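Local coordinates for protein FOKI restriction endonuclease (Planomicrobium okeanokoites, PDB 2FOK) that cleaves double-stranded DNA as a type IIS restriction endonuclease, probably pairing a helix-turn-helix-like recognition region with a separate metal-dependent cleavage domain, at residues A[12-17]-A[226-231]. Sequence-based numbering, arbitrary orientation.
Sequences QNPGKF and YARMIG
Gln12, Asn13 and Pro14 lie against Tyr226, Arg228 and Met229 of helix 222-236. This is loop-on-helix packing in the FokI recognition region. It joins the loop before helix 17-24, in the first subdomain, to a helix of the second; both subdomains are probably helix-turn-helix in type. One hydrogen bond crosses the contact. Arg228 NH2 gives it to the backbone Gln12 O at 3.1 Å, nearly in line with the carbonyl bond but somewhat bent at the hydrogen. The oxygen sits 24° out of the guanidinium plane. A bend at chi3 (65°) turns the guanidinium toward the loop, and NE keeps a salt bridge to Glu220. With alanine in place of Arg228, Gln12 O would probably lose this donor and Glu220 its cationic mate. The other contacts are van der Waals. Gln12 CG meets Tyr226 CE1 at 3.3 Å, with amide and ring planes 35° apart. Trp10 meets the same tyrosine ring. Met229 points toward the loop, and its CG reaches Gln12 O at 3.2 Å. Its chain bends at chi2 and again at chi3, which carries the methyl over the face of the Asn13-Pro14 peptide. There Met229 CE lies 3.1 Å from Pro14 N and 3.9 Å from Pro14 CD.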
loop_
_atom_site.group_PDB
_atom_site.type_symbol
_atom_site.label_atom_id
_atom_site.label_comp_id
_atom_site.label_asym_id
_atom_site.label_seq_id
_atom_site.Cartn_x
_atom_site.Cartn_y
_atom_site.Cartn_z
ATOM N N GLN A 12 -8.962 -0.342 -4.916
ATOM C CA GLN A 12 -7.911 0.318 -5.694
ATOM C C GLN A 12 -8.309 0.891 -7.055
ATOM O O GLN A 12 -7.716 1.867 -7.521
ATOM C CB GLN A 12 -6.764 -0.665 -5.940
ATOM C CG GLN A 12 -5.655 -0.669 -4.909
ATOM C CD GLN A 12 -4.588 -1.702 -5.240
ATOM O OE1 GLN A 12 -3.639 -1.906 -4.478
ATOM N NE2 GLN A 12 -4.743 -2.362 -6.388
ATOM N N ASN A 13 -9.291 0.287 -7.707
ATOM C CA ASN A 13 -9.656 0.760 -9.026
ATOM C C ASN A 13 -10.999 1.464 -9.140
ATOM O O ASN A 13 -11.968 1.089 -8.485
ATOM C CB ASN A 13 -9.551 -0.400 -10.012
ATOM C CG ASN A 13 -8.108 -0.751 -10.327
ATOM O OD1 ASN A 13 -7.329 0.112 -10.733
ATOM N ND2 ASN A 13 -7.740 -2.014 -10.132
ATOM N N PRO A 14 -11.058 2.514 -9.982
ATOM C CA PRO A 14 -12.238 3.343 -10.243
ATOM C C PRO A 14 -13.493 2.639 -10.733
ATOM O O PRO A 14 -13.435 1.637 -11.452
ATOM C CB PRO A 14 -11.738 4.376 -11.251
ATOM C CG PRO A 14 -10.538 3.759 -11.867
ATOM C CD PRO A 14 -9.902 2.974 -10.771
ATOM N N GLY A 15 -14.629 3.197 -10.321
ATOM C CA GLY A 15 -15.933 2.686 -10.702
ATOM C C GLY A 15 -16.928 3.828 -10.597
ATOM O O GLY A 15 -16.664 4.820 -9.916
ATOM N N LYS A 16 -18.067 3.705 -11.264
ATOM C CA LYS A 16 -19.075 4.753 -11.216
ATOM C C LYS A 16 -20.033 4.550 -10.035
ATOM O O LYS A 16 -20.461 3.431 -9.766
ATOM C CB LYS A 16 -19.858 4.773 -12.532
ATOM C CG LYS A 16 -19.468 5.905 -13.474
ATOM C CD LYS A 16 -19.814 5.552 -14.914
ATOM C CE LYS A 16 -20.979 6.387 -15.432
ATOM N NZ LYS A 16 -20.586 7.305 -16.549
ATOM N N PHE A 17 -20.360 5.633 -9.333
ATOM C CA PHE A 17 -21.270 5.561 -8.188
ATOM C C PHE A 17 -22.631 5.038 -8.658
ATOM O O PHE A 17 -23.395 4.462 -7.877
ATOM C CB PHE A 17 -21.447 6.948 -7.546
ATOM C CG PHE A 17 -20.663 7.142 -6.267
ATOM C CD1 PHE A 17 -21.058 6.519 -5.088
ATOM C CD2 PHE A 17 -19.523 7.946 -6.249
ATOM C CE1 PHE A 17 -20.336 6.688 -3.911
ATOM C CE2 PHE A 17 -18.791 8.125 -5.074
ATOM C CZ PHE A 17 -19.202 7.491 -3.899
ATOM N N TYR A 226 -5.132 3.797 -2.731
ATOM C CA TYR A 226 -6.244 3.962 -1.803
ATOM C C TYR A 226 -6.535 5.438 -1.548
ATOM O O TYR A 226 -7.691 5.840 -1.547
ATOM C CB TYR A 226 -5.923 3.261 -0.479
ATOM C CG TYR A 226 -5.685 1.773 -0.627
ATOM C CD1 TYR A 226 -6.431 1.024 -1.524
ATOM C CD2 TYR A 226 -4.718 1.115 0.130
ATOM C CE1 TYR A 226 -6.235 -0.331 -1.672
ATOM C CE2 TYR A 226 -4.509 -0.259 -0.011
ATOM C CZ TYR A 226 -5.278 -0.974 -0.919
ATOM O OH TYR A 226 -5.114 -2.337 -1.080
ATOM N N ALA A 227 -5.490 6.241 -1.337
ATOM C CA ALA A 227 -5.646 7.682 -1.080
ATOM C C ALA A 227 -6.289 8.429 -2.243
ATOM O O ALA A 227 -6.998 9.416 -2.038
ATOM C CB ALA A 227 -4.302 8.311 -0.783
ATOM N N ARG A 228 -6.010 7.976 -3.462
ATOM C CA ARG A 228 -6.553 8.603 -4.659
ATOM C C ARG A 228 -8.019 8.215 -4.800
ATOM O O ARG A 228 -8.867 9.040 -5.142
ATOM C CB ARG A 228 -5.759 8.150 -5.896
ATOM C CG ARG A 228 -6.543 8.202 -7.208
ATOM C CD ARG A 228 -5.726 7.737 -8.409
ATOM N NE ARG A 228 -5.349 6.327 -8.339
ATOM C CZ ARG A 228 -6.197 5.314 -8.493
ATOM N NH1 ARG A 228 -7.479 5.550 -8.728
ATOM N NH2 ARG A 228 -5.767 4.060 -8.416
ATOM N N MET A 229 -8.308 6.947 -4.529
ATOM C CA MET A 229 -9.669 6.434 -4.618
ATOM C C MET A 229 -10.540 7.036 -3.527
ATOM O O MET A 229 -11.559 7.668 -3.814
ATOM C CB MET A 229 -9.662 4.908 -4.492
ATOM C CG MET A 229 -8.987 4.210 -5.665
ATOM S SD MET A 229 -9.589 4.861 -7.235
ATOM C CE MET A 229 -11.232 4.095 -7.271
ATOM N N ILE A 230 -10.144 6.845 -2.273
ATOM C CA ILE A 230 -10.926 7.392 -1.181
ATOM C C ILE A 230 -11.072 8.899 -1.343
ATOM O O ILE A 230 -12.150 9.449 -1.119
ATOM C CB ILE A 230 -10.307 7.083 0.188
ATOM C CG1 ILE A 230 -10.073 5.574 0.323
ATOM C CG2 ILE A 230 -11.259 7.554 1.304
ATOM C CD1 ILE A 230 -9.240 5.178 1.528
ATOM N N GLY A 231 -9.992 9.560 -1.744
ATOM C CA GLY A 231 -10.035 11.000 -1.940
ATOM C C GLY A 231 -11.004 11.401 -3.037
ATOM O O GLY A 231 -11.637 12.456 -2.962
#